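Local coordinates for protein hydrogenase (NiFe) small subunit HydA (PDB 3MYR) that probably passes electrons through its three iron-sulfur clusters, as the small subunit of a heterodimeric [NiFe] hydrogenase that oxidises hydrogen with an acceptor, at residues A[17-20]-A[21-24]; A[129-132]-A[133-136]; A[184-188]-A[189-193]; A[192-196]-A[197-201]; A[203-206]-A[207-210]. All blocks are in the same frame, centred on the assembly; numbering follows the deposited sequence.

Contact 1: A[17-20]-A[21-24]. With SF4 (iron/sulfur cluster), chain I.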
loop_
_atom_site.group_PDB
_atom_site.type_symbol
_atom_site.label_atom_id
_atom_site.label_comp_id
_atom_site.label_asym_id
_atom_site.label_seq_id
_atom_site.Cartn_x
_atom_site.Cartn_y
_atom_site.Cartn_z
ATOM N N CYS A 17 -1.749 8.658 2.801
ATOM C CA CYS A 17 -1.318 9.872 3.466
ATOM C C CYS A 17 -0.116 9.611 4.340
ATOM O O CYS A 17 0.781 10.454 4.446
ATOM C CB CYS A 17 -2.506 10.545 4.251
ATOM S SG CYS A 17 -3.849 11.073 3.113
ATOM N N THR A 18 -0.081 8.454 5.020
ATOM C CA THR A 18 1.121 8.116 5.768
ATOM C C THR A 18 2.327 7.876 4.841
ATOM O O THR A 18 3.434 8.320 5.125
ATOM C CB THR A 18 0.849 6.809 6.662
ATOM O OG1 THR A 18 0.065 7.251 7.777
ATOM C CG2 THR A 18 2.196 6.188 7.136
ATOM N N GLU A 19 2.094 7.210 3.694
ATOM C CA GLU A 19 3.206 6.967 2.778
ATOM C C GLU A 19 3.717 8.316 2.348
ATOM O O GLU A 19 4.906 8.498 2.242
ATOM C CB GLU A 19 2.809 6.148 1.526
ATOM C CG GLU A 19 2.517 4.706 1.921
ATOM C CD GLU A 19 3.777 3.835 2.043
ATOM O OE1 GLU A 19 3.588 2.652 2.382
ATOM O OE2 GLU A 19 4.932 4.236 1.738
ATOM N N SER A 20 2.805 9.238 2.049
ATOM C CA SER A 20 3.219 10.554 1.564
ATOM C C SER A 20 4.153 11.205 2.621
ATOM O O SER A 20 5.248 11.710 2.323
ATOM C CB SER A 20 1.995 11.462 1.344
ATOM O OG SER A 20 2.442 12.698 0.844
ATOM N N LEU A 21 3.711 11.205 3.868
ATOM C CA LEU A 21 4.521 11.733 4.982
ATOM C C LEU A 21 5.943 11.142 4.980
ATOM O O LEU A 21 6.907 11.854 5.229
ATOM C CB LEU A 21 3.853 11.368 6.331
ATOM C CG LEU A 21 4.653 11.675 7.621
ATOM C CD1 LEU A 21 4.939 13.164 7.844
ATOM C CD2 LEU A 21 3.948 11.028 8.869
ATOM N N THR A 22 6.072 9.828 4.754
ATOM C CA THR A 22 7.442 9.207 4.699
ATOM C C THR A 22 8.235 9.655 3.483
ATOM O O THR A 22 9.457 9.546 3.483
ATOM C CB THR A 22 7.443 7.629 4.653
ATOM O OG1 THR A 22 7.046 7.217 3.336
ATOM C CG2 THR A 22 6.503 7.027 5.690
ATOM N N ARG A 23 7.563 10.215 2.469
ATOM C CA ARG A 23 8.335 10.724 1.314
ATOM C C ARG A 23 9.057 12.044 1.540
ATOM O O ARG A 23 9.961 12.393 0.755
ATOM C CB ARG A 23 7.472 10.864 0.029
ATOM C CG ARG A 23 6.768 9.548 -0.392
ATOM C CD ARG A 23 7.736 8.378 -0.747
ATOM N NE ARG A 23 6.848 7.328 -1.280
ATOM C CZ ARG A 23 6.216 6.398 -0.597
ATOM N NH1 ARG A 23 6.576 6.062 0.665
ATOM N NH2 ARG A 23 5.238 5.736 -1.228
ATOM N N ALA A 24 8.616 12.814 2.531
ATOM C CA ALA A 24 9.038 14.205 2.656
ATOM C C ALA A 24 10.545 14.276 2.913
ATOM O O ALA A 24 11.066 13.607 3.849
ATOM C CB ALA A 24 8.267 14.914 3.828
HETATM FE FE1 SF4 I . -6.489 9.687 -0.819
HETATM FE FE2 SF4 I . -5.286 9.974 1.683
HETATM FE FE3 SF4 I . -8.040 9.392 1.449
HETATM FE FE4 SF4 I . -5.780 7.579 0.716
HETATM S S1 SF4 I . -6.510 8.345 2.904
HETATM S S2 SF4 I . -7.791 7.911 -0.227
HETATM S S3 SF4 I . -4.417 9.096 -0.303
HETATM S S4 SF4 I . -6.997 11.258 0.721
#

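Contact 2: A[129-132]-A[133-136]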
loop_
_atom_site.group_PDB
_atom_site.type_symbol
_atom_site.label_atom_id
_atom_site.label_comp_id
_atom_site.label_asym_id
_atom_site.label_seq_id
_atom_site.Cartn_x
_atom_site.Cartn_y
_atom_site.Cartn_z
ATOM N N ALA A 129 -19.881 7.668 5.666
ATOM C CA ALA A 129 -18.599 8.349 5.981
ATOM C C ALA A 129 -18.766 9.839 6.172
ATOM O O ALA A 129 -19.456 10.467 5.377
ATOM C CB ALA A 129 -17.591 8.113 4.846
ATOM N N MET A 130 -18.047 10.436 7.132
ATOM C CA MET A 130 -18.092 11.904 7.302
ATOM C C MET A 130 -16.662 12.411 7.508
ATOM O O MET A 130 -15.783 11.617 7.799
ATOM C CB MET A 130 -18.927 12.200 8.581
ATOM C CG MET A 130 -20.437 11.782 8.283
ATOM S SD MET A 130 -21.593 12.332 9.507
ATOM C CE MET A 130 -21.292 14.100 9.596
ATOM N N SER A 131 -16.478 13.731 7.445
ATOM C CA SER A 131 -15.166 14.380 7.564
ATOM C C SER A 131 -14.974 14.787 9.028
ATOM O O SER A 131 -15.941 14.837 9.809
ATOM C CB SER A 131 -15.164 15.688 6.727
ATOM O OG SER A 131 -16.117 16.639 7.261
ATOM N N VAL A 132 -13.745 15.117 9.373
ATOM C CA VAL A 132 -13.404 15.594 10.713
ATOM C C VAL A 132 -14.137 16.877 11.117
ATOM O O VAL A 132 -14.803 16.879 12.142
ATOM C CB VAL A 132 -11.856 15.778 10.797
ATOM C CG1 VAL A 132 -11.462 16.479 12.116
ATOM C CG2 VAL A 132 -11.216 14.431 10.632
ATOM N N MET A 133 -14.111 17.913 10.253
ATOM C CA MET A 133 -14.719 19.218 10.578
ATOM C C MET A 133 -16.244 19.121 10.772
ATOM O O MET A 133 -16.829 19.832 11.574
ATOM C CB MET A 133 -14.368 20.240 9.483
ATOM C CG MET A 133 -15.047 19.950 8.138
ATOM S SD MET A 133 -14.476 20.971 6.719
ATOM C CE MET A 133 -15.479 22.442 6.954
ATOM N N ASP A 134 -16.896 18.199 10.071
ATOM C CA ASP A 134 -18.319 17.944 10.331
ATOM C C ASP A 134 -18.589 17.304 11.689
ATOM O O ASP A 134 -19.607 17.556 12.315
ATOM C CB ASP A 134 -18.953 17.077 9.221
ATOM C CG ASP A 134 -19.178 17.879 7.905
ATOM O OD1 ASP A 134 -18.851 19.093 7.834
ATOM O OD2 ASP A 134 -19.585 17.260 6.929
ATOM N N LEU A 135 -17.672 16.494 12.154
ATOM C CA LEU A 135 -17.858 15.797 13.431
ATOM C C LEU A 135 -17.238 16.469 14.644
ATOM O O LEU A 135 -17.649 16.206 15.805
ATOM C CB LEU A 135 -17.238 14.435 13.329
ATOM C CG LEU A 135 -18.006 13.271 12.678
ATOM C CD1 LEU A 135 -19.522 13.223 12.468
ATOM C CD2 LEU A 135 -17.175 12.224 11.928
ATOM N N VAL A 136 -16.226 17.292 14.400
ATOM C CA VAL A 136 -15.456 17.831 15.474
ATOM C C VAL A 136 -15.547 19.330 15.331
ATOM O O VAL A 136 -14.889 19.947 14.446
ATOM C CB VAL A 136 -13.965 17.430 15.368
ATOM C CG1 VAL A 136 -13.178 18.138 16.538
ATOM C CG2 VAL A 136 -13.828 15.902 15.459
HETATM O O HOH W 1 -18.965 14.902 6.314
#

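Contact 3: A[184-188]-A[189-193]. With SF4 (iron/sulfur cluster), chain J.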
loop_
_atom_site.group_PDB
_atom_site.type_symbol
_atom_site.label_atom_id
_atom_site.label_comp_id
_atom_site.label_asym_id
_atom_site.label_seq_id
_atom_site.Cartn_x
_atom_site.Cartn_y
_atom_site.Cartn_z
ATOM N N ILE A 184 -4.319 25.549 -9.115
ATOM C CA ILE A 184 -3.397 24.920 -10.071
ATOM C C ILE A 184 -3.341 25.738 -11.394
ATOM O O ILE A 184 -2.237 26.061 -11.935
ATOM C CB ILE A 184 -3.872 23.483 -10.384
ATOM C CG1 ILE A 184 -3.848 22.538 -9.124
ATOM C CG2 ILE A 184 -3.102 22.825 -11.567
ATOM C CD1 ILE A 184 -2.436 22.253 -8.568
ATOM N N HIS A 185 -4.524 26.028 -11.928
ATOM C CA HIS A 185 -4.622 26.672 -13.211
ATOM C C HIS A 185 -4.016 28.106 -13.175
ATOM O O HIS A 185 -3.506 28.580 -14.170
ATOM C CB HIS A 185 -6.102 26.591 -13.588
ATOM C CG HIS A 185 -6.471 27.203 -14.887
ATOM N ND1 HIS A 185 -6.202 26.584 -16.120
ATOM C CD2 HIS A 185 -7.204 28.331 -15.152
ATOM C CE1 HIS A 185 -6.762 27.322 -17.068
ATOM N NE2 HIS A 185 -7.442 28.329 -16.505
ATOM N N ASP A 186 -3.964 28.778 -12.005
ATOM C CA ASP A 186 -3.347 30.108 -11.994
ATOM C C ASP A 186 -1.825 30.035 -11.849
ATOM O O ASP A 186 -1.191 31.068 -11.790
ATOM C CB ASP A 186 -3.898 30.972 -10.838
ATOM C CG ASP A 186 -5.263 31.606 -11.194
ATOM O OD1 ASP A 186 -5.693 31.606 -12.388
ATOM O OD2 ASP A 186 -5.959 32.025 -10.272
ATOM N N ARG A 187 -1.247 28.823 -11.768
ATOM C CA ARG A 187 0.199 28.690 -11.666
ATOM C C ARG A 187 0.789 27.765 -12.743
ATOM O O ARG A 187 1.986 27.717 -12.899
ATOM C CB ARG A 187 0.589 28.137 -10.262
ATOM C CG ARG A 187 0.163 29.072 -9.081
ATOM C CD ARG A 187 0.920 30.410 -9.230
ATOM N NE ARG A 187 1.107 31.122 -7.944
ATOM C CZ ARG A 187 1.561 32.368 -7.846
ATOM N NH1 ARG A 187 1.864 33.078 -8.954
ATOM N NH2 ARG A 187 1.753 32.889 -6.659
ATOM N N CYS A 188 -0.066 27.020 -13.424
ATOM C CA CYS A 188 0.293 25.934 -14.316
ATOM C C CYS A 188 1.147 26.390 -15.505
ATOM O O CYS A 188 0.834 27.383 -16.202
ATOM C CB CYS A 188 -1.012 25.265 -14.822
ATOM S SG CYS A 188 -0.640 23.894 -15.994
ATOM N N TYR A 189 2.228 25.665 -15.779
ATOM C CA TYR A 189 3.101 26.044 -16.898
ATOM C C TYR A 189 2.435 25.885 -18.284
ATOM O O TYR A 189 3.001 26.374 -19.248
ATOM C CB TYR A 189 4.458 25.309 -16.846
ATOM C CG TYR A 189 4.355 23.865 -17.335
ATOM C CD1 TYR A 189 4.867 23.478 -18.576
ATOM C CD2 TYR A 189 3.735 22.870 -16.522
ATOM C CE1 TYR A 189 4.759 22.134 -19.045
ATOM C CE2 TYR A 189 3.575 21.523 -16.989
ATOM C CZ TYR A 189 4.122 21.167 -18.236
ATOM O OH TYR A 189 3.986 19.898 -18.696
ATOM N N ARG A 190 1.253 25.235 -18.369
ATOM C CA ARG A 190 0.529 25.098 -19.649
ATOM C C ARG A 190 -0.498 26.201 -19.798
ATOM O O ARG A 190 -1.145 26.346 -20.852
ATOM C CB ARG A 190 -0.147 23.725 -19.770
ATOM C CG ARG A 190 0.876 22.540 -19.541
ATOM C CD ARG A 190 0.288 21.236 -20.009
ATOM N NE ARG A 190 1.215 20.137 -19.825
ATOM C CZ ARG A 190 1.189 18.978 -20.474
ATOM N NH1 ARG A 190 0.423 18.826 -21.554
ATOM N NH2 ARG A 190 2.076 18.029 -20.137
ATOM N N ARG A 191 -0.613 27.019 -18.775
ATOM C CA ARG A 191 -1.668 28.054 -18.768
ATOM C C ARG A 191 -1.524 29.044 -19.920
ATOM O O ARG A 191 -2.546 29.394 -20.548
ATOM C CB ARG A 191 -1.726 28.810 -17.411
ATOM C CG ARG A 191 -2.732 30.051 -17.450
ATOM C CD ARG A 191 -4.219 29.520 -17.585
ATOM N NE ARG A 191 -5.148 30.680 -17.506
ATOM C CZ ARG A 191 -5.506 31.315 -16.360
ATOM N NH1 ARG A 191 -6.338 32.369 -16.383
ATOM N NH2 ARG A 191 -5.064 30.902 -15.179
ATOM N N PRO A 192 -0.270 29.493 -20.248
ATOM C CA PRO A 192 -0.289 30.426 -21.387
ATOM C C PRO A 192 -0.695 29.754 -22.696
ATOM O O PRO A 192 -1.192 30.435 -23.607
ATOM C CB PRO A 192 1.140 30.900 -21.499
ATOM C CG PRO A 192 1.617 30.849 -19.991
ATOM C CD PRO A 192 1.018 29.530 -19.518
ATOM N N PHE A 193 -0.529 28.432 -22.763
ATOM C CA PHE A 193 -1.027 27.641 -23.904
ATOM C C PHE A 193 -2.560 27.529 -23.975
ATOM O O PHE A 193 -3.191 27.723 -25.057
ATOM C CB PHE A 193 -0.302 26.299 -23.920
ATOM C CG PHE A 193 1.107 26.461 -24.328
ATOM C CD1 PHE A 193 2.022 27.070 -23.478
ATOM C CD2 PHE A 193 1.506 26.146 -25.571
ATOM C CE1 PHE A 193 3.352 27.278 -23.888
ATOM C CE2 PHE A 193 2.847 26.322 -25.978
ATOM C CZ PHE A 193 3.744 26.935 -25.175
HETATM FE FE1 SF4 J . -2.790 23.651 -16.769
HETATM FE FE2 SF4 J . -4.597 23.571 -18.888
HETATM FE FE3 SF4 J . -5.057 22.148 -16.597
HETATM FE FE4 SF4 J . -5.239 24.874 -16.601
HETATM S S1 SF4 J . -6.543 23.395 -17.730
HETATM S S2 SF4 J . -4.301 23.600 -14.999
HETATM S S3 SF4 J . -3.517 25.408 -18.035
HETATM S S4 SF4 J . -3.324 21.844 -18.083
HETATM O O HOH W 2 -6.952 33.499 -13.784
#

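Contact 4: A[192-196]-A[197-201]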
loop_
_atom_site.group_PDB
_atom_site.type_symbol
_atom_site.label_atom_id
_atom_site.label_comp_id
_atom_site.label_asym_id
_atom_site.label_seq_id
_atom_site.Cartn_x
_atom_site.Cartn_y
_atom_site.Cartn_z
ATOM N N PRO A 192 -0.270 29.493 -20.248
ATOM C CA PRO A 192 -0.289 30.426 -21.387
ATOM C C PRO A 192 -0.695 29.754 -22.696
ATOM O O PRO A 192 -1.192 30.435 -23.607
ATOM C CB PRO A 192 1.140 30.900 -21.499
ATOM C CG PRO A 192 1.617 30.849 -19.991
ATOM C CD PRO A 192 1.018 29.530 -19.518
ATOM N N PHE A 193 -0.529 28.432 -22.763
ATOM C CA PHE A 193 -1.027 27.641 -23.904
ATOM C C PHE A 193 -2.560 27.529 -23.975
ATOM O O PHE A 193 -3.191 27.723 -25.057
ATOM C CB PHE A 193 -0.302 26.299 -23.920
ATOM C CG PHE A 193 1.107 26.461 -24.328
ATOM C CD1 PHE A 193 2.022 27.070 -23.478
ATOM C CD2 PHE A 193 1.506 26.146 -25.571
ATOM C CE1 PHE A 193 3.352 27.278 -23.888
ATOM C CE2 PHE A 193 2.847 26.322 -25.978
ATOM C CZ PHE A 193 3.744 26.935 -25.175
ATOM N N TYR A 194 -3.151 27.300 -22.795
ATOM C CA TYR A 194 -4.594 27.397 -22.591
ATOM C C TYR A 194 -5.134 28.736 -23.131
ATOM O O TYR A 194 -6.083 28.742 -23.914
ATOM C CB TYR A 194 -4.885 27.286 -21.083
ATOM C CG TYR A 194 -6.347 27.600 -20.800
ATOM C CD1 TYR A 194 -7.301 26.554 -20.750
ATOM C CD2 TYR A 194 -6.778 28.921 -20.549
ATOM C CE1 TYR A 194 -8.676 26.830 -20.488
ATOM C CE2 TYR A 194 -8.172 29.214 -20.286
ATOM C CZ TYR A 194 -9.088 28.121 -20.231
ATOM O OH TYR A 194 -10.441 28.290 -19.988
ATOM N N ASP A 195 -4.455 29.870 -22.805
ATOM C CA ASP A 195 -4.949 31.157 -23.153
ATOM C C ASP A 195 -4.755 31.429 -24.657
ATOM O O ASP A 195 -5.416 32.234 -25.185
ATOM C CB ASP A 195 -4.248 32.240 -22.387
ATOM C CG ASP A 195 -4.590 32.217 -20.875
ATOM O OD1 ASP A 195 -5.724 31.888 -20.466
ATOM O OD2 ASP A 195 -3.680 32.533 -20.102
ATOM N N LYS A 196 -3.828 30.747 -25.314
ATOM C CA LYS A 196 -3.623 30.877 -26.754
ATOM C C LYS A 196 -4.515 29.911 -27.530
ATOM O O LYS A 196 -4.438 29.853 -28.780
ATOM C CB LYS A 196 -2.162 30.518 -27.089
ATOM C CG LYS A 196 -1.181 31.634 -26.696
ATOM C CD LYS A 196 0.173 31.324 -27.274
ATOM C CE LYS A 196 1.105 30.584 -26.313
ATOM N NZ LYS A 196 2.527 30.738 -26.805
ATOM N N GLY A 197 -5.241 29.043 -26.835
ATOM C CA GLY A 197 -6.116 28.073 -27.563
ATOM C C GLY A 197 -5.308 26.853 -28.079
ATOM O O GLY A 197 -5.686 26.236 -29.068
ATOM N N LEU A 198 -4.197 26.516 -27.423
ATOM C CA LEU A 198 -3.412 25.330 -27.772
ATOM C C LEU A 198 -3.686 24.179 -26.815
ATOM O O LEU A 198 -3.422 24.265 -25.603
ATOM C CB LEU A 198 -1.906 25.672 -27.838
ATOM C CG LEU A 198 -1.535 26.803 -28.798
ATOM C CD1 LEU A 198 -0.101 27.295 -28.577
ATOM C CD2 LEU A 198 -1.625 26.250 -30.151
ATOM N N PHE A 199 -4.257 23.103 -27.348
ATOM C CA PHE A 199 -4.753 22.015 -26.468
ATOM C C PHE A 199 -4.279 20.637 -26.981
ATOM O O PHE A 199 -4.315 20.401 -28.183
ATOM C CB PHE A 199 -6.288 22.014 -26.505
ATOM C CG PHE A 199 -6.909 23.239 -25.931
ATOM C CD1 PHE A 199 -6.866 23.467 -24.530
ATOM C CD2 PHE A 199 -7.543 24.166 -26.762
ATOM C CE1 PHE A 199 -7.452 24.628 -24.005
ATOM C CE2 PHE A 199 -8.156 25.299 -26.212
ATOM C CZ PHE A 199 -8.087 25.515 -24.831
ATOM N N ALA A 200 -3.900 19.734 -26.098
ATOM C CA ALA A 200 -3.713 18.333 -26.454
ATOM C C ALA A 200 -5.100 17.673 -26.753
ATOM O O ALA A 200 -6.078 17.983 -26.116
ATOM C CB ALA A 200 -2.964 17.565 -25.248
ATOM N N GLU A 201 -5.186 16.797 -27.747
ATOM C CA GLU A 201 -6.437 16.096 -28.003
ATOM C C GLU A 201 -6.319 14.633 -27.718
ATOM O O GLU A 201 -7.283 13.949 -27.806
ATOM C CB GLU A 201 -6.907 16.372 -29.448
ATOM C CG GLU A 201 -6.956 17.892 -29.608
ATOM C CD GLU A 201 -7.983 18.351 -30.606
ATOM O OE1 GLU A 201 -9.131 18.646 -30.135
ATOM O OE2 GLU A 201 -7.645 18.400 -31.831
#

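Contact 5: A[203-206]-A[207-210]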
loop_
_atom_site.group_PDB
_atom_site.type_symbol
_atom_site.label_atom_id
_atom_site.label_comp_id
_atom_site.label_asym_id
_atom_site.label_seq_id
_atom_site.Cartn_x
_atom_site.Cartn_y
_atom_site.Cartn_z
ATOM N N PHE A 203 -3.329 11.807 -25.301
ATOM C CA PHE A 203 -2.165 11.756 -24.441
ATOM C C PHE A 203 -0.822 11.740 -25.132
ATOM O O PHE A 203 0.248 11.965 -24.470
ATOM C CB PHE A 203 -2.313 10.618 -23.401
ATOM C CG PHE A 203 -3.542 10.778 -22.598
ATOM C CD1 PHE A 203 -3.561 11.640 -21.504
ATOM C CD2 PHE A 203 -4.737 10.154 -22.995
ATOM C CE1 PHE A 203 -4.747 11.867 -20.804
ATOM C CE2 PHE A 203 -5.881 10.360 -22.285
ATOM C CZ PHE A 203 -5.894 11.251 -21.202
ATOM N N ASP A 204 -0.812 11.496 -26.450
ATOM C CA ASP A 204 0.489 11.616 -27.116
ATOM C C ASP A 204 0.431 12.258 -28.512
ATOM O O ASP A 204 1.318 12.013 -29.304
ATOM C CB ASP A 204 1.185 10.229 -27.196
ATOM C CG ASP A 204 0.443 9.243 -28.140
ATOM O OD1 ASP A 204 -0.670 9.593 -28.615
ATOM O OD2 ASP A 204 1.019 8.142 -28.458
ATOM N N ASP A 205 -0.580 13.077 -28.819
ATOM C CA ASP A 205 -0.500 13.846 -30.054
ATOM C C ASP A 205 0.524 14.971 -29.951
ATOM O O ASP A 205 1.195 15.099 -28.954
ATOM C CB ASP A 205 -1.867 14.391 -30.484
ATOM C CG ASP A 205 -2.438 15.409 -29.484
ATOM O OD1 ASP A 205 -1.834 15.577 -28.401
ATOM O OD2 ASP A 205 -3.440 16.091 -29.804
ATOM N N GLU A 206 0.643 15.785 -30.998
ATOM C CA GLU A 206 1.617 16.889 -31.015
ATOM C C GLU A 206 1.448 17.809 -29.778
ATOM O O GLU A 206 2.414 18.137 -29.128
ATOM C CB GLU A 206 1.496 17.693 -32.349
ATOM C CG GLU A 206 2.511 18.807 -32.453
ATOM C CD GLU A 206 4.003 18.321 -32.462
ATOM O OE1 GLU A 206 4.899 19.201 -32.425
ATOM O OE2 GLU A 206 4.288 17.088 -32.505
ATOM N N GLY A 207 0.221 18.184 -29.421
ATOM C CA GLY A 207 -0.032 19.089 -28.315
ATOM C C GLY A 207 0.426 18.425 -27.004
ATOM O O GLY A 207 1.032 19.066 -26.161
ATOM N N ALA A 208 0.147 17.132 -26.822
ATOM C CA ALA A 208 0.588 16.463 -25.590
ATOM C C ALA A 208 2.107 16.513 -25.503
ATOM O O ALA A 208 2.659 16.797 -24.446
ATOM C CB ALA A 208 0.093 14.944 -25.552
ATOM N N LYS A 209 2.780 16.212 -26.611
ATOM C CA LYS A 209 4.261 16.120 -26.578
ATOM C C LYS A 209 4.861 17.457 -26.333
ATOM O O LYS A 209 5.931 17.548 -25.729
ATOM C CB LYS A 209 4.841 15.618 -27.914
ATOM C CG LYS A 209 4.554 14.117 -28.165
ATOM C CD LYS A 209 5.068 13.835 -29.604
ATOM C CE LYS A 209 4.692 12.486 -30.193
ATOM N NZ LYS A 209 5.074 11.453 -29.340
ATOM N N GLN A 210 4.174 18.505 -26.782
ATOM C CA GLN A 210 4.681 19.865 -26.636
ATOM C C GLN A 210 4.231 20.547 -25.336
ATOM O O GLN A 210 4.621 21.694 -25.096
ATOM C CB GLN A 210 4.203 20.755 -27.792
ATOM C CG GLN A 210 4.751 20.229 -29.128
ATOM C CD GLN A 210 6.249 20.492 -29.231
ATOM O OE1 GLN A 210 6.668 21.610 -29.048
ATOM N NE2 GLN A 210 7.052 19.445 -29.443
HETATM O O HOH W 3 -2.887 18.635 -30.492
#

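Contact 1: A[17-20]-A[21-24]
The guanidinium of Arg23 has the backbone carbonyl of Glu19 over one face and the carboxylate oxygen OE2 of Glu19 at its edge, in the plane of the group. Glu19 OE2 takes a nearly straight bond from Arg23 NH1 at 2.7 Å, the core of a salt bridge. A second, weak bond runs from Arg23 NH2 to Glu19 OE2 at 3.3 Å. The carboxylate and guanidinium planes are turned 64° apart, so the pair is not the flat two-oxygen kind. Arg23 bends at chi2 (-62°), which folds its end back over the preceding turn. This is an i to i+4 pair on the last turns of helix 16-23. The same helix brings Cys17 SG to iron FE2 of a [4Fe-4S] cluster at 2.3 Å. Replacing Arg23 with an alanine would probably leave the buried Glu19 carboxylate without the charge that faces it here. Thr22 OG1 turns back and donates to Glu19 O at 2.7 Å. The carbonyl oxygen of Thr22 is held by Gln198 and Arg199 of the large subunit. Ser20 OG bonds to Pro149 O on one side of the helix; Thr18 OG1 bonds to His42 NE2 on another.

Contact 2: A[129-132]-A[133-136]
Met130 lays its thioether end across Leu135 where strand 129-130 runs into the short helix 132-135, with Ser131 as N-cap. The tight part is here. Met130 CE stands 3.5 Å from Leu135 CD1, closer than usual for two carbons, and the two side chains cross at about a right angle. The bend at chi3 (54°) turns the methyl in over the helix, where it also meets Asp134 CB. Leu135 continues inward onto Ile76, Tyr94 and Leu97. Val132 and Val136 lie side by side and point the same way, with Val132 CG1 and Val136 CG2 4.1 Å apart. Val132 rests on strand 69-77 and Val136 on helix 93-101, so the turn touches both.

The polar side is looser. Ser131 OG accepts from Asp134 N at 3.3 Å, a weak capping bond. The Asp134 side chain is exposed. Its OD2 receives a bond from a water, which in turn accepts from Ser131 N at 3.0 Å. This water bridge spans the same turn as the cap. At the helix end, Val136 N donates to Val132 O at 2.7 Å.

Contact 3: A[184-188]-A[189-193]
His185 and Arg191 stack where the loop 184-190 enters helix 191-195, a segment that supplies two ligands of the [4Fe-4S] cluster bound by His185, Cys188, Cys213 and Cys219. The metal bonds come first. His185 ND1 binds iron FE4 at 2.0 Å and Cys188 SG binds iron FE1 at 2.3 Å.

Stacking holds the imidazole from one side. The Arg191 guanidinium lies flat on the ring, with planes 4° apart and centres 4.0 Å apart. Arg191 CD adds a CH-pi contact over the same ring. The bend at chi2 (68°) carries the arginine across the histidine.

Charge and hydrogen bonds fix the guanidinium in turn. Arg191 NH2 donates to His185 O at 3.0 Å and to Asp186 OD1 at 2.9 Å, both near the guanidinium plane. The carboxylate oxygen uses its anti lone pair in this salt bridge. A water joins the same oxygen to NH1, and Asp195 takes NE. Arg191 thus probably steadies the histidine ligand from the second shell.

A second set of side-chain bonds joins neighbours. Tyr189 OH is gripped side-on by Arg190 NE and NH2, and also bonds to Ser232 of the large subunit. Arg190 NH1 bonds to Trp212 O.

Backbone amides shape the turn. Cys188 to Arg191 is a type I beta turn, closed by Arg191 N to Cys188 O. In a capping bond to a side chain, Arg190 N donates to the cluster-bound Cys188 SG at 3.3 Å.

Contact 4: A[192-196]-A[197-201]
Leu198 folds its CD1 methyl back against the ring of Phe193, where Leu198 CD1 lies 3.6 Å from Phe193 CD2. The approach is oblique. CG of Leu198 lies anti to its carbonyl carbon (chi1 -56°), which sends the branch toward the helix it has just left. Leu198 CD1 also meets Lys196 CB at 4.1 Å. Leu198 therefore sits against both Phe193 and the aliphatic part of Lys196. It also packs on Trp212, whose ring meets that of Phe193.

Gly197 forms the turn. It ends helix 191-195 with a positive phi of 81°, in a Schellman motif. A CB here would run into Lys196 O. Leu198 N donates to Phe193 O at 2.8 Å. Gly197 N donates to Tyr194 O at 3.1 Å. Together the two bonds turn the chain away from the helix end.

Tyr194 meets Phe199, two residues beyond Gly197. Tyr194 CD1 touches Phe199 CE1 at 3.8 Å. The ring planes stand almost perpendicular, at 89°, with centroids 6.0 Å apart. Beyond this pair, Tyr194 belongs to the pocket of the [4Fe-4S] cluster and packs edge-to-face with the ligand His185. Phe199 leans on Cys213, another ligand of that cluster, and on Arg216.

Contact 5: A[203-206]-A[207-210]
The Asp205 carboxylate reaches over the first turn of helix 206-210, where Asp205 OD1 accepts from Ala208 N at 3.0 Å. CG lies between the backbone N and the carbonyl carbon (chi1 65°), which brings the oxygen over the helix end. Asp205 is the N-cap. The amide comes in on the syn side, tilted 31° from the carboxylate plane. The other oxygen, OD2, bonds to Glu201 N and to a water that also weakly meets Gly207 N. An alanine in place of Asp205 would probably leave the Ala208 and Glu201 amides without their acceptor and free the helix start to fray. Ala208 CB sits against Phe203 O at 3.2 Å. Lys209 CE runs beside Asp204 O, 3.5 Å away. Lys209 NZ bonds to Ile226 O of the large subunit. Asp204 OD2 makes a salt bridge with Lys461 and accepts from Thr462 N, both of the large subunit. The Asp205 carboxylate, at the amino end of helix 206-210 and bonded to Ala208 N, is likely to be favoured in its charged form there.

How the contacts relate
Every contact closes only a short turn, and no loop encloses another. Contact 1 comes first, on helix 16-23 beside the [4Fe-4S] cluster of Cys17 and against the large subunit. Contact 2 follows about 23 Å away between centres, across the chain's centre, and joins strand 129-130 to its helix. Both lie in the N-terminal part of the chain. Contacts 3, 4 and 5 lie in the C-terminal, cluster-binding part. Contacts 3 and 4 share Pro192 and Phe193 on helix 191-195 and meet where His185 packs on Tyr194. Contact 5 starts the next helix, 206-210. Ala200 of contact 4 packs on its Ala208, tying the loop after helix 191-195 to helix 206-210.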